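Long-range contact in pyroglutamyl-peptidase I (Fervidobacterium islandicum, PDB 6LTQ), which probably removes N-terminal pyroglutamyl residues from peptides in a thermophilic, keratin-degrading bacterium: residues K13-F25 with P46-S58. Sequence-based numbering, arbitrary orientation.
Sequences KKLSVLLTGFEPF and PHISLHTLILPVS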
loop_
_atom_site.group_PDB
_atom_site.type_symbol
_atom_site.label_atom_id
_atom_site.label_comp_id
_atom_site.label_asym_id
_atom_site.label_seq_id
_atom_site.Cartn_x
_atom_site.Cartn_y
_atom_site.Cartn_z
ATOM N N LYS D 13 -5.766 -44.450 9.403
ATOM C CA LYS D 13 -5.338 -44.393 8.018
ATOM C C LYS D 13 -4.358 -43.242 7.796
ATOM O O LYS D 13 -4.434 -42.189 8.433
ATOM C CB LYS D 13 -6.539 -44.248 7.086
ATOM C CG LYS D 13 -6.272 -44.740 5.676
ATOM C CD LYS D 13 -7.387 -44.353 4.710
ATOM C CE LYS D 13 -7.244 -45.107 3.385
ATOM N NZ LYS D 13 -8.412 -44.939 2.466
ATOM N N LYS D 14 -3.417 -43.474 6.887
ATOM C CA LYS D 14 -2.483 -42.457 6.432
ATOM C C LYS D 14 -3.189 -41.529 5.447
ATOM O O LYS D 14 -3.813 -41.992 4.489
ATOM C CB LYS D 14 -1.284 -43.144 5.777
ATOM C CG LYS D 14 -0.104 -42.260 5.478
ATOM C CD LYS D 14 0.966 -43.020 4.707
ATOM C CE LYS D 14 2.089 -43.478 5.615
ATOM N NZ LYS D 14 3.357 -43.624 4.839
ATOM N N LEU D 15 -3.078 -40.220 5.664
ATOM C CA LEU D 15 -3.733 -39.269 4.772
ATOM C C LEU D 15 -3.005 -39.169 3.439
ATOM O O LEU D 15 -1.786 -38.985 3.401
ATOM C CB LEU D 15 -3.822 -37.895 5.436
ATOM C CG LEU D 15 -4.777 -37.846 6.630
ATOM C CD1 LEU D 15 -4.537 -36.612 7.488
ATOM C CD2 LEU D 15 -6.228 -37.924 6.165
ATOM N N SER D 16 -3.753 -39.289 2.345
ATOM C CA SER D 16 -3.217 -39.063 1.009
ATOM C C SER D 16 -3.403 -37.586 0.667
ATOM O O SER D 16 -4.536 -37.085 0.646
ATOM C CB SER D 16 -3.896 -39.952 -0.030
ATOM O OG SER D 16 -5.294 -39.727 -0.060
ATOM N N VAL D 17 -2.299 -36.898 0.400
ATOM C CA VAL D 17 -2.286 -35.450 0.207
ATOM C C VAL D 17 -1.824 -35.144 -1.204
ATOM O O VAL D 17 -0.754 -35.602 -1.622
ATOM C CB VAL D 17 -1.371 -34.777 1.242
ATOM C CG1 VAL D 17 -1.222 -33.297 0.948
ATOM C CG2 VAL D 17 -1.918 -35.026 2.634
ATOM N N LEU D 18 -2.612 -34.334 -1.931
ATOM C CA LEU D 18 -2.230 -33.841 -3.248
ATOM C C LEU D 18 -1.722 -32.415 -3.079
ATOM O O LEU D 18 -2.469 -31.539 -2.628
ATOM C CB LEU D 18 -3.403 -33.888 -4.221
ATOM C CG LEU D 18 -3.128 -33.232 -5.566
ATOM C CD1 LEU D 18 -1.923 -33.885 -6.259
ATOM C CD2 LEU D 18 -4.365 -33.252 -6.474
ATOM N N LEU D 19 -0.439 -32.207 -3.371
ATOM C CA LEU D 19 0.208 -30.899 -3.335
ATOM C C LEU D 19 0.430 -30.425 -4.760
ATOM O O LEU D 19 1.145 -31.078 -5.530
ATOM C CB LEU D 19 1.535 -30.971 -2.580
ATOM C CG LEU D 19 2.305 -29.663 -2.423
ATOM C CD1 LEU D 19 1.568 -28.752 -1.405
ATOM C CD2 LEU D 19 3.725 -29.965 -1.966
ATOM N N THR D 20 -0.188 -29.305 -5.125
ATOM C CA THR D 20 -0.081 -28.814 -6.489
ATOM C C THR D 20 0.581 -27.443 -6.528
ATOM O O THR D 20 0.524 -26.670 -5.565
ATOM C CB THR D 20 -1.458 -28.746 -7.176
ATOM O OG1 THR D 20 -2.228 -27.688 -6.600
ATOM C CG2 THR D 20 -2.214 -30.060 -6.993
ATOM N N GLY D 21 1.205 -27.149 -7.670
ATOM C CA GLY D 21 1.736 -25.846 -7.961
ATOM C C GLY D 21 1.354 -25.496 -9.402
ATOM O O GLY D 21 0.713 -26.297 -10.080
ATOM N N PHE D 22 1.771 -24.317 -9.820
ATOM C CA PHE D 22 1.494 -23.846 -11.172
ATOM C C PHE D 22 2.787 -23.511 -11.900
ATOM O O PHE D 22 3.795 -23.130 -11.291
ATOM C CB PHE D 22 0.595 -22.623 -11.154
ATOM C CG PHE D 22 -0.840 -22.947 -10.839
ATOM C CD1 PHE D 22 -1.678 -23.463 -11.816
ATOM C CD2 PHE D 22 -1.345 -22.755 -9.561
ATOM C CE1 PHE D 22 -2.994 -23.766 -11.533
ATOM C CE2 PHE D 22 -2.674 -23.052 -9.271
ATOM C CZ PHE D 22 -3.499 -23.554 -10.254
ATOM N N GLU D 23 2.734 -23.655 -13.222
ATOM C CA GLU D 23 3.823 -23.255 -14.091
ATOM C C GLU D 23 3.995 -21.734 -14.075
ATOM O O GLU D 23 3.109 -21.003 -13.622
ATOM C CB GLU D 23 3.546 -23.766 -15.508
ATOM C CG GLU D 23 3.317 -25.270 -15.512
ATOM C CD GLU D 23 3.001 -25.863 -16.884
ATOM O OE1 GLU D 23 2.684 -25.108 -17.831
ATOM O OE2 GLU D 23 3.074 -27.106 -17.005
ATOM N N PRO D 24 5.143 -21.235 -14.533
ATOM C CA PRO D 24 5.318 -19.782 -14.637
ATOM C C PRO D 24 4.328 -19.180 -15.621
ATOM O O PRO D 24 3.868 -19.840 -16.560
ATOM C CB PRO D 24 6.763 -19.627 -15.140
ATOM C CG PRO D 24 7.431 -20.955 -14.809
ATOM C CD PRO D 24 6.358 -21.977 -14.931
ATOM N N PHE D 25 4.004 -17.908 -15.396
ATOM C CA PHE D 25 3.041 -17.194 -16.222
ATOM C C PHE D 25 3.294 -15.697 -16.102
ATOM O O PHE D 25 4.067 -15.237 -15.257
ATOM C CB PHE D 25 1.601 -17.533 -15.827
ATOM C CG PHE D 25 1.187 -16.943 -14.508
ATOM C CD1 PHE D 25 1.575 -17.551 -13.323
ATOM C CD2 PHE D 25 0.435 -15.775 -14.455
ATOM C CE1 PHE D 25 1.208 -17.006 -12.094
ATOM C CE2 PHE D 25 0.062 -15.226 -13.235
ATOM C CZ PHE D 25 0.451 -15.846 -12.051
ATOM N N PRO D 46 6.091 -38.959 7.801
ATOM C CA PRO D 46 5.703 -40.214 8.467
ATOM C C PRO D 46 4.214 -40.520 8.428
ATOM O O PRO D 46 3.841 -41.693 8.558
ATOM C CB PRO D 46 6.163 -40.001 9.920
ATOM C CG PRO D 46 6.973 -38.731 9.916
ATOM C CD PRO D 46 6.462 -37.922 8.775
ATOM N N HIS D 47 3.353 -39.522 8.273
ATOM C CA HIS D 47 1.918 -39.720 8.423
ATOM C C HIS D 47 1.102 -39.507 7.156
ATOM O O HIS D 47 -0.133 -39.557 7.224
ATOM C CB HIS D 47 1.370 -38.798 9.516
ATOM C CG HIS D 47 1.469 -37.343 9.179
ATOM N ND1 HIS D 47 2.630 -36.758 8.718
ATOM C CD2 HIS D 47 0.537 -36.364 9.193
ATOM C CE1 HIS D 47 2.416 -35.473 8.497
ATOM N NE2 HIS D 47 1.152 -35.208 8.775
ATOM N N ILE D 48 1.724 -39.247 6.010
ATOM C CA ILE D 48 0.961 -38.941 4.808
ATOM C C ILE D 48 1.596 -39.591 3.592
ATOM O O ILE D 48 2.807 -39.842 3.551
ATOM C CB ILE D 48 0.819 -37.412 4.568
ATOM C CG1 ILE D 48 2.180 -36.778 4.276
ATOM C CG2 ILE D 48 0.123 -36.717 5.750
ATOM C CD1 ILE D 48 2.118 -35.267 4.032
ATOM N N SER D 49 0.766 -39.854 2.589
ATOM C CA SER D 49 1.217 -40.268 1.268
ATOM C C SER D 49 1.120 -39.050 0.361
ATOM O O SER D 49 0.021 -38.655 -0.049
ATOM C CB SER D 49 0.387 -41.436 0.739
ATOM O OG SER D 49 0.023 -42.321 1.790
ATOM N N LEU D 50 2.263 -38.456 0.046
ATOM C CA LEU D 50 2.297 -37.177 -0.641
ATOM C C LEU D 50 2.322 -37.382 -2.147
ATOM O O LEU D 50 3.264 -37.974 -2.681
ATOM C CB LEU D 50 3.515 -36.370 -0.208
ATOM C CG LEU D 50 3.594 -34.972 -0.822
ATOM C CD1 LEU D 50 2.395 -34.150 -0.411
ATOM C CD2 LEU D 50 4.877 -34.295 -0.382
ATOM N N HIS D 51 1.293 -36.888 -2.824
ATOM C CA HIS D 51 1.270 -36.734 -4.273
ATOM C C HIS D 51 1.604 -35.298 -4.647
ATOM O O HIS D 51 1.237 -34.354 -3.943
ATOM C CB HIS D 51 -0.105 -37.071 -4.845
ATOM C CG HIS D 51 -0.598 -38.440 -4.497
ATOM N ND1 HIS D 51 -0.855 -39.401 -5.455
ATOM C CD2 HIS D 51 -0.898 -39.005 -3.303
ATOM C CE1 HIS D 51 -1.295 -40.497 -4.862
ATOM N NE2 HIS D 51 -1.329 -40.283 -3.559
ATOM N N THR D 52 2.288 -35.129 -5.769
ATOM C CA THR D 52 2.579 -33.797 -6.276
ATOM C C THR D 52 2.122 -33.678 -7.721
ATOM O O THR D 52 2.035 -34.675 -8.447
ATOM C CB THR D 52 4.067 -33.445 -6.175
ATOM O OG1 THR D 52 4.845 -34.370 -6.948
ATOM C CG2 THR D 52 4.516 -33.464 -4.707
ATOM N N LEU D 53 1.813 -32.448 -8.130
ATOM C CA LEU D 53 1.336 -32.210 -9.484
ATOM C C LEU D 53 1.515 -30.740 -9.821
ATOM O O LEU D 53 1.111 -29.878 -9.038
ATOM C CB LEU D 53 -0.133 -32.630 -9.609
ATOM C CG LEU D 53 -0.776 -32.271 -10.946
ATOM C CD1 LEU D 53 -0.140 -33.116 -12.045
ATOM C CD2 LEU D 53 -2.261 -32.580 -10.877
ATOM N N ILE D 54 2.116 -30.458 -10.973
ATOM C CA ILE D 54 2.230 -29.101 -11.491
ATOM C C ILE D 54 1.136 -28.892 -12.530
ATOM O O ILE D 54 0.986 -29.697 -13.460
ATOM C CB ILE D 54 3.619 -28.841 -12.090
ATOM C CG1 ILE D 54 4.707 -29.121 -11.055
ATOM C CG2 ILE D 54 3.720 -27.413 -12.603
ATOM C CD1 ILE D 54 4.587 -28.282 -9.814
ATOM N N LEU D 55 0.362 -27.827 -12.364
ATOM C CA LEU D 55 -0.757 -27.542 -13.251
ATOM C C LEU D 55 -0.414 -26.441 -14.232
ATOM O O LEU D 55 0.355 -25.522 -13.914
ATOM C CB LEU D 55 -1.985 -27.121 -12.432
ATOM C CG LEU D 55 -2.445 -28.161 -11.425
ATOM C CD1 LEU D 55 -3.477 -27.541 -10.478
ATOM C CD2 LEU D 55 -3.038 -29.389 -12.126
ATOM N N PRO D 56 -0.987 -26.489 -15.429
ATOM C CA PRO D 56 -0.810 -25.384 -16.365
ATOM C C PRO D 56 -1.664 -24.195 -15.951
ATOM O O PRO D 56 -2.767 -24.340 -15.424
ATOM C CB PRO D 56 -1.306 -25.965 -17.693
ATOM C CG PRO D 56 -2.332 -26.964 -17.271
ATOM C CD PRO D 56 -1.843 -27.560 -15.985
ATOM N N VAL D 57 -1.158 -23.013 -16.251
ATOM C CA VAL D 57 -1.930 -21.800 -16.037
ATOM C C VAL D 57 -2.806 -21.619 -17.272
ATOM O O VAL D 57 -2.491 -20.843 -18.182
ATOM C CB VAL D 57 -1.016 -20.598 -15.765
ATOM C CG1 VAL D 57 -1.857 -19.336 -15.523
ATOM C CG2 VAL D 57 -0.105 -20.909 -14.556
ATOM N N SER D 58 -3.916 -22.348 -17.298
ATOM C CA SER D 58 -4.791 -22.413 -18.464
ATOM C C SER D 58 -6.216 -22.621 -17.981
ATOM O O SER D 58 -6.479 -23.556 -17.224
ATOM C CB SER D 58 -4.378 -23.563 -19.404
ATOM O OG SER D 58 -5.465 -24.022 -20.196
HETATM O O HOH W 1 2.862 -44.037 1.571
HETATM O O HOH W 2 0.885 -23.115 -18.320
#
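Phe-22 and Leu-55 meet at the C-terminal end of two parallel strands, 15-22 and 48-55, whose axes approach to 4.5 Å and diverge in direction by 24°. Eight backbone hydrogen bonds of ordinary strength, running from Ser-49 N to Leu-15 O through to Glu-23 N to Leu-55 O, alternate between the strands as a parallel pair requires. In the last of these, 3.1 Å long, Glu-23 N stands nearly on the line of the Leu-55 C=O bond (C=O...N 168°).

Phe-22 can be followed outward. Its CB lies 3.9 Å from Val-57 CG2; chi1 of -75° then sets CG opposite the carbonyl carbon and carries the ring obliquely across the Leu-55 side chain. CD1 and CE1 pass the leucine CB, with CE1 at 3.6 Å, and CE1 also approaches Pro-56 O, which sits at the ring edge near its plane. At the tip, CZ reaches Leu-55 CD1 at 4.0 Å. A serine in place of Phe-22 would keep the CB contact but is likely to open a gap over Leu-55 CB and CD1, where the ring lay.

Beyond the strands, Glu-23 extends past Pro-56, and its OE1 accepts a hydrogen bond from a water (O to OE1 2.7 Å) that in turn takes one from Val-57 N, bridging the two loops. Val-57 centres an inverse gamma turn and places CG1 3.9 Å from Phe-25 CB. On the opposite sheet face, Leu-50 CD1 packs 4.0 Å from Val-17 CG1 and also touches Leu-19 CB.

The pair forms the two strands of a beta-alpha-beta unit connected through helix 32-40, which packs on Thr-52 and Ile-54, whereas helix 59-72 covers Leu-18, Leu-53 and Leu-55 on the other face. Strand 77-83 continues the parallel sheet beyond 15-22, where Thr-20 OG1 hydrogen-bonds His-80 ND1.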